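Local atomic coordinates of shikimate dehydrogenase (NADP(+)) (Peptoclostridium difficile, PDB entry 5DZS), a protein that probably catalyses the reversible NADPH-linked reduction of 3-dehydroshikimate to shikimate, a step of chorismate and aromatic amino acid biosynthesis. Residues Y33-D47 with V58-Y71. Numbering follows the deposited sequence.
Sequences YKNFEISKEDISKLD and VNVTVPYKERIMKY. With SO4 (sulfate ion), chain D.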
loop_
_atom_site.group_PDB
_atom_site.type_symbol
_atom_site.label_atom_id
_atom_site.label_comp_id
_atom_site.label_asym_id
_atom_site.label_seq_id
_atom_site.Cartn_x
_atom_site.Cartn_y
_atom_site.Cartn_z
ATOM N N TYR B 33 -6.320 -17.236 10.036
ATOM C CA TYR B 33 -7.247 -17.020 8.921
ATOM C C TYR B 33 -8.197 -18.189 8.774
ATOM O O TYR B 33 -7.782 -19.334 8.766
ATOM C CB TYR B 33 -6.412 -16.864 7.639
ATOM C CG TYR B 33 -7.120 -16.431 6.344
ATOM C CD1 TYR B 33 -7.941 -17.300 5.661
ATOM C CD2 TYR B 33 -6.872 -15.206 5.799
ATOM C CE1 TYR B 33 -8.533 -16.916 4.456
ATOM C CE2 TYR B 33 -7.431 -14.805 4.597
ATOM C CZ TYR B 33 -8.242 -15.673 3.936
ATOM O OH TYR B 33 -8.766 -15.251 2.702
ATOM N N LYS B 34 -9.490 -17.897 8.684
ATOM C CA LYS B 34 -10.465 -18.953 8.458
ATOM C C LYS B 34 -11.514 -18.564 7.430
ATOM O O LYS B 34 -11.638 -17.404 7.067
ATOM C CB LYS B 34 -11.120 -19.427 9.739
ATOM C CG LYS B 34 -12.228 -18.548 10.259
ATOM C CD LYS B 34 -12.896 -19.201 11.477
ATOM C CE LYS B 34 -14.155 -18.479 11.827
ATOM N NZ LYS B 34 -15.322 -18.834 10.955
ATOM N N ASN B 35 -12.290 -19.512 6.984
ATOM C CA ASN B 35 -13.421 -19.219 6.119
ATOM C C ASN B 35 -14.563 -18.595 6.898
ATOM O O ASN B 35 -14.875 -19.028 8.020
ATOM C CB ASN B 35 -13.944 -20.522 5.488
ATOM C CG ASN B 35 -13.037 -21.066 4.383
ATOM O OD1 ASN B 35 -12.378 -20.323 3.685
ATOM N ND2 ASN B 35 -12.997 -22.388 4.266
ATOM N N PHE B 36 -15.227 -17.631 6.255
ATOM C CA PHE B 36 -16.431 -16.997 6.750
ATOM C C PHE B 36 -17.545 -17.213 5.697
ATOM O O PHE B 36 -17.797 -16.346 4.871
ATOM C CB PHE B 36 -16.290 -15.491 6.983
ATOM C CG PHE B 36 -15.330 -15.087 8.067
ATOM C CD1 PHE B 36 -15.506 -15.515 9.381
ATOM C CD2 PHE B 36 -14.285 -14.224 7.803
ATOM C CE1 PHE B 36 -14.650 -15.079 10.389
ATOM C CE2 PHE B 36 -13.421 -13.812 8.824
ATOM C CZ PHE B 36 -13.618 -14.225 10.105
ATOM N N GLU B 37 -18.198 -18.349 5.721
ATOM C CA GLU B 37 -19.329 -18.583 4.818
ATOM C C GLU B 37 -20.483 -17.709 5.298
ATOM O O GLU B 37 -20.849 -17.741 6.478
ATOM C CB GLU B 37 -19.725 -20.056 4.810
ATOM C CG GLU B 37 -18.718 -20.995 4.166
ATOM C CD GLU B 37 -19.296 -22.392 3.936
ATOM O OE1 GLU B 37 -20.159 -22.840 4.731
ATOM O OE2 GLU B 37 -18.898 -23.039 2.959
ATOM N N ILE B 38 -21.069 -16.944 4.395
ATOM C CA ILE B 38 -22.183 -16.072 4.734
ATOM C C ILE B 38 -23.181 -16.100 3.608
ATOM O O ILE B 38 -22.823 -15.949 2.430
ATOM C CB ILE B 38 -21.722 -14.626 5.019
ATOM C CG1 ILE B 38 -20.722 -14.606 6.187
ATOM C CG2 ILE B 38 -22.920 -13.722 5.305
ATOM C CD1 ILE B 38 -20.189 -13.230 6.481
ATOM N N SER B 39 -24.438 -16.255 3.990
ATOM C CA SER B 39 -25.527 -16.370 3.037
ATOM C C SER B 39 -25.855 -15.014 2.389
ATOM O O SER B 39 -25.580 -13.959 2.948
ATOM C CB SER B 39 -26.768 -16.896 3.747
ATOM O OG SER B 39 -27.337 -15.912 4.592
ATOM N N LYS B 40 -26.526 -15.050 1.241
ATOM C CA LYS B 40 -26.882 -13.814 0.563
ATOM C C LYS B 40 -27.766 -12.886 1.409
ATOM O O LYS B 40 -27.639 -11.663 1.326
ATOM C CB LYS B 40 -27.632 -14.131 -0.729
ATOM C CG LYS B 40 -26.782 -14.756 -1.809
ATOM C CD LYS B 40 -27.629 -14.954 -3.069
ATOM C CE LYS B 40 -26.768 -15.202 -4.297
ATOM N NZ LYS B 40 -25.936 -16.428 -4.190
ATOM N N GLU B 41 -28.632 -13.477 2.232
ATOM C CA GLU B 41 -29.540 -12.703 3.077
ATOM C C GLU B 41 -28.867 -12.066 4.299
ATOM O O GLU B 41 -29.466 -11.222 4.980
ATOM C CB GLU B 41 -30.746 -13.554 3.514
ATOM C CG GLU B 41 -30.436 -14.896 4.171
ATOM C CD GLU B 41 -30.305 -16.074 3.196
ATOM O OE1 GLU B 41 -29.974 -15.893 2.001
ATOM O OE2 GLU B 41 -30.550 -17.219 3.648
ATOM N N ASP B 42 -27.638 -12.494 4.583
ATOM C CA ASP B 42 -26.860 -11.969 5.702
ATOM C C ASP B 42 -25.693 -11.067 5.350
ATOM O O ASP B 42 -25.032 -10.527 6.244
ATOM C CB ASP B 42 -26.303 -13.143 6.528
ATOM C CG ASP B 42 -27.347 -13.834 7.374
ATOM O OD1 ASP B 42 -28.477 -13.306 7.550
ATOM O OD2 ASP B 42 -27.041 -14.940 7.903
ATOM N N ILE B 43 -25.389 -10.894 4.067
ATOM C CA ILE B 43 -24.192 -10.125 3.726
ATOM C C ILE B 43 -24.231 -8.661 4.206
ATOM O O ILE B 43 -23.154 -8.078 4.506
ATOM C CB ILE B 43 -23.839 -10.279 2.221
ATOM C CG1 ILE B 43 -22.384 -9.866 1.921
ATOM C CG2 ILE B 43 -24.827 -9.531 1.360
ATOM C CD1 ILE B 43 -21.336 -10.818 2.459
ATOM N N SER B 44 -25.420 -8.080 4.347
ATOM C CA SER B 44 -25.529 -6.716 4.852
ATOM C C SER B 44 -25.090 -6.594 6.306
ATOM O O SER B 44 -24.850 -5.490 6.784
ATOM C CB SER B 44 -26.973 -6.218 4.747
ATOM O OG SER B 44 -27.806 -6.940 5.630
ATOM N N LYS B 45 -24.930 -7.730 6.996
ATOM C CA LYS B 45 -24.520 -7.711 8.402
ATOM C C LYS B 45 -22.999 -7.818 8.581
ATOM O O LYS B 45 -22.483 -7.607 9.688
ATOM C CB LYS B 45 -25.180 -8.881 9.162
ATOM C CG LYS B 45 -26.699 -8.966 9.030
ATOM C CD LYS B 45 -27.281 -10.250 9.578
ATOM C CE LYS B 45 -28.735 -10.389 9.140
ATOM N NZ LYS B 45 -29.341 -11.666 9.591
ATOM N N LEU B 46 -22.268 -8.097 7.511
ATOM C CA LEU B 46 -20.835 -8.335 7.625
ATOM C C LEU B 46 -20.068 -7.142 8.165
ATOM O O LEU B 46 -19.218 -7.280 9.044
ATOM C CB LEU B 46 -20.200 -8.782 6.290
ATOM C CG LEU B 46 -18.696 -8.960 6.227
ATOM C CD1 LEU B 46 -18.308 -10.212 7.011
ATOM C CD2 LEU B 46 -18.180 -9.105 4.808
ATOM N N ASP B 47 -20.319 -5.946 7.628
ATOM C CA ASP B 47 -19.501 -4.816 8.040
ATOM C C ASP B 47 -19.588 -4.530 9.544
ATOM O O ASP B 47 -18.574 -4.270 10.193
ATOM C CB ASP B 47 -19.774 -3.533 7.182
ATOM C CG ASP B 47 -21.068 -2.867 7.495
ATOM O OD1 ASP B 47 -22.115 -3.305 6.993
ATOM O OD2 ASP B 47 -21.028 -1.834 8.197
ATOM N N VAL B 58 -10.387 -9.057 5.601
ATOM C CA VAL B 58 -11.011 -10.202 4.974
ATOM C C VAL B 58 -10.792 -10.142 3.488
ATOM O O VAL B 58 -10.650 -9.044 2.907
ATOM C CB VAL B 58 -12.526 -10.371 5.242
ATOM C CG1 VAL B 58 -12.782 -10.521 6.736
ATOM C CG2 VAL B 58 -13.329 -9.232 4.679
ATOM N N ASN B 59 -10.719 -11.299 2.867
ATOM C CA ASN B 59 -10.869 -11.388 1.439
ATOM C C ASN B 59 -12.335 -11.611 1.124
ATOM O O ASN B 59 -13.096 -12.108 1.955
ATOM C CB ASN B 59 -10.039 -12.530 0.883
ATOM C CG ASN B 59 -8.563 -12.252 0.951
ATOM O OD1 ASN B 59 -7.814 -12.992 1.588
ATOM N ND2 ASN B 59 -8.130 -11.188 0.307
ATOM N N VAL B 60 -12.715 -11.263 -0.115
ATOM C CA VAL B 60 -14.099 -11.429 -0.570
ATOM C C VAL B 60 -14.021 -12.176 -1.884
ATOM O O VAL B 60 -13.223 -11.818 -2.802
ATOM C CB VAL B 60 -14.805 -10.066 -0.760
ATOM C CG1 VAL B 60 -16.268 -10.244 -1.140
ATOM C CG2 VAL B 60 -14.720 -9.240 0.494
ATOM N N THR B 61 -14.824 -13.205 -1.996
ATOM C CA THR B 61 -14.916 -13.965 -3.229
ATOM C C THR B 61 -16.367 -14.015 -3.728
ATOM O O THR B 61 -17.256 -13.248 -3.287
ATOM C CB THR B 61 -14.228 -15.335 -3.111
ATOM O OG1 THR B 61 -14.150 -15.970 -4.409
ATOM C CG2 THR B 61 -14.933 -16.222 -2.141
ATOM N N VAL B 62 -16.603 -14.853 -4.724
ATOM C CA VAL B 62 -17.933 -14.942 -5.313
ATOM C C VAL B 62 -18.980 -15.323 -4.265
ATOM O O VAL B 62 -18.721 -16.160 -3.394
ATOM C CB VAL B 62 -17.923 -15.928 -6.498
ATOM C CG1 VAL B 62 -17.041 -15.388 -7.599
ATOM C CG2 VAL B 62 -17.478 -17.303 -6.065
ATOM N N PRO B 63 -20.187 -14.747 -4.332
ATOM C CA PRO B 63 -20.645 -13.805 -5.353
ATOM C C PRO B 63 -20.769 -12.378 -4.838
ATOM O O PRO B 63 -21.632 -11.619 -5.265
ATOM C CB PRO B 63 -22.049 -14.346 -5.640
ATOM C CG PRO B 63 -22.525 -14.763 -4.316
ATOM C CD PRO B 63 -21.315 -15.287 -3.556
ATOM N N TYR B 64 -19.824 -11.994 -3.983
ATOM C CA TYR B 64 -19.954 -10.736 -3.246
ATOM C C TYR B 64 -18.968 -9.641 -3.599
ATOM O O TYR B 64 -19.003 -8.597 -2.958
ATOM C CB TYR B 64 -19.828 -11.012 -1.724
ATOM C CG TYR B 64 -20.844 -11.999 -1.165
ATOM C CD1 TYR B 64 -22.183 -11.874 -1.477
ATOM C CD2 TYR B 64 -20.473 -13.026 -0.314
ATOM C CE1 TYR B 64 -23.115 -12.756 -0.969
ATOM C CE2 TYR B 64 -21.396 -13.918 0.202
ATOM C CZ TYR B 64 -22.714 -13.778 -0.141
ATOM O OH TYR B 64 -23.669 -14.636 0.333
ATOM N N LYS B 65 -18.131 -9.839 -4.604
ATOM C CA LYS B 65 -17.094 -8.832 -4.864
ATOM C C LYS B 65 -17.649 -7.457 -5.251
ATOM O O LYS B 65 -17.021 -6.445 -4.988
ATOM C CB LYS B 65 -16.088 -9.314 -5.888
ATOM C CG LYS B 65 -15.349 -10.575 -5.497
ATOM C CD LYS B 65 -14.372 -10.890 -6.641
ATOM C CE LYS B 65 -13.561 -12.137 -6.471
ATOM N NZ LYS B 65 -12.765 -12.254 -7.738
ATOM N N GLU B 66 -18.792 -7.430 -5.913
ATOM C CA GLU B 66 -19.435 -6.156 -6.273
ATOM C C GLU B 66 -20.391 -5.665 -5.188
ATOM O O GLU B 66 -20.375 -4.469 -4.819
ATOM C CB GLU B 66 -20.164 -6.288 -7.634
ATOM C CG GLU B 66 -19.211 -6.670 -8.757
ATOM C CD GLU B 66 -19.835 -6.897 -10.134
ATOM O OE1 GLU B 66 -20.820 -6.227 -10.509
ATOM O OE2 GLU B 66 -19.295 -7.749 -10.869
ATOM N N ARG B 67 -21.222 -6.577 -4.673
ATOM C CA ARG B 67 -22.255 -6.224 -3.686
ATOM C C ARG B 67 -21.710 -5.721 -2.363
ATOM O O ARG B 67 -22.413 -5.007 -1.651
ATOM C CB ARG B 67 -23.263 -7.365 -3.435
ATOM C CG ARG B 67 -24.057 -7.773 -4.672
ATOM C CD ARG B 67 -25.535 -8.116 -4.410
ATOM N NE ARG B 67 -25.833 -9.286 -3.571
ATOM C CZ ARG B 67 -26.217 -9.229 -2.292
ATOM N NH1 ARG B 67 -26.494 -10.349 -1.622
ATOM N NH2 ARG B 67 -26.347 -8.057 -1.681
ATOM N N ILE B 68 -20.480 -6.098 -2.015
ATOM C CA ILE B 68 -19.895 -5.640 -0.771
ATOM C C ILE B 68 -19.457 -4.166 -0.798
ATOM O O ILE B 68 -19.334 -3.539 0.261
ATOM C CB ILE B 68 -18.671 -6.526 -0.400
ATOM C CG1 ILE B 68 -18.370 -6.439 1.104
ATOM C CG2 ILE B 68 -17.426 -6.155 -1.212
ATOM C CD1 ILE B 68 -19.466 -6.988 1.975
ATOM N N MET B 69 -19.259 -3.606 -1.986
ATOM C CA MET B 69 -18.716 -2.235 -2.092
ATOM C C MET B 69 -19.528 -1.181 -1.380
ATOM O O MET B 69 -18.947 -0.281 -0.746
ATOM C CB MET B 69 -18.481 -1.862 -3.556
ATOM C CG MET B 69 -17.469 -2.812 -4.212
ATOM S SD MET B 69 -16.998 -2.432 -5.895
ATOM C CE MET B 69 -16.247 -0.833 -5.682
ATOM N N LYS B 70 -20.853 -1.299 -1.416
ATOM C CA LYS B 70 -21.704 -0.277 -0.790
ATOM C C LYS B 70 -21.539 -0.161 0.716
ATOM O O LYS B 70 -21.932 0.861 1.291
ATOM C CB LYS B 70 -23.180 -0.518 -1.122
ATOM C CG LYS B 70 -23.821 -1.692 -0.384
ATOM C CD LYS B 70 -25.282 -1.879 -0.795
ATOM C CE LYS B 70 -25.415 -2.359 -2.223
ATOM N NZ LYS B 70 -24.953 -3.758 -2.431
ATOM N N TYR B 71 -20.926 -1.176 1.341
ATOM C CA TYR B 71 -20.781 -1.219 2.784
ATOM C C TYR B 71 -19.439 -0.696 3.237
ATOM O O TYR B 71 -19.181 -0.656 4.438
ATOM C CB TYR B 71 -20.958 -2.651 3.312
ATOM C CG TYR B 71 -22.306 -3.236 2.962
ATOM C CD1 TYR B 71 -23.453 -2.832 3.638
ATOM C CD2 TYR B 71 -22.440 -4.164 1.947
ATOM C CE1 TYR B 71 -24.684 -3.364 3.319
ATOM C CE2 TYR B 71 -23.678 -4.697 1.628
ATOM C CZ TYR B 71 -24.786 -4.276 2.303
ATOM O OH TYR B 71 -26.010 -4.790 1.994
HETATM S S SO4 D . -18.606 -11.566 -8.294
HETATM O O1 SO4 D . -17.605 -12.347 -9.037
HETATM O O2 SO4 D . -19.976 -11.991 -8.748
HETATM O O3 SO4 D . -18.509 -11.762 -6.830
HETATM O O4 SO4 D . -18.424 -10.137 -8.615
HETATM O O HOH W 1 -21.507 0.419 5.914
#
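Y64 and I43 form the middle of this contact, the aromatic ring lying flat against the aliphatic branch. I43 CD1 sits over one face of the Y64 ring, 3.8 Å from its centroid and 15° off the normal, a CH-pi contact, while P63 CD covers the opposite face. With CG1 anti to the backbone N (chi1 -162°), I43 slides along the ring and also brings CG1 against I68 CD1. I68 CD1 in turn meets L46 CD2 at 3.8 Å, so branched side chains close the buried centre. Tyrosine suits its place because its far end is polar: Y64 OH donates to I38 O at 2.6 Å, tilted out of the carbonyl plane, which ties the ring to the backbone where strand gives way to loop. The R67 guanidinium also touches I43 CG2, and R67 NH1 points edge-on to K40 O, a weak bond of 3.4 Å. K40 itself passes P63 and spends its charge on E9. At the far end Y71 OH lies 3.2 Å from S44 CB, where serine's short side chain lets the phenol come close. D47 crosses the Y71 side chain at about a right angle, OD1 beside CD1, and OD2 is salt-bridged to K51. Within the strands, Y33 OH donates to N59 OD1 at 2.7 Å, in the amide plane and on a lone pair; N59 ND2 is held by N86 O and S243 OG. Segment 58-71 also carries T61, a predicted shikimate ligand, and K65, the predicted proton acceptor, whose N donates to sulfate O3. Parallel strands 31-37 and 57-60, joined through helix 46-53, form a beta-alpha-beta crossover of the substrate-binding domain, with strand 2-8 between them in the sheet and helix 16-27 against Y33 and N59.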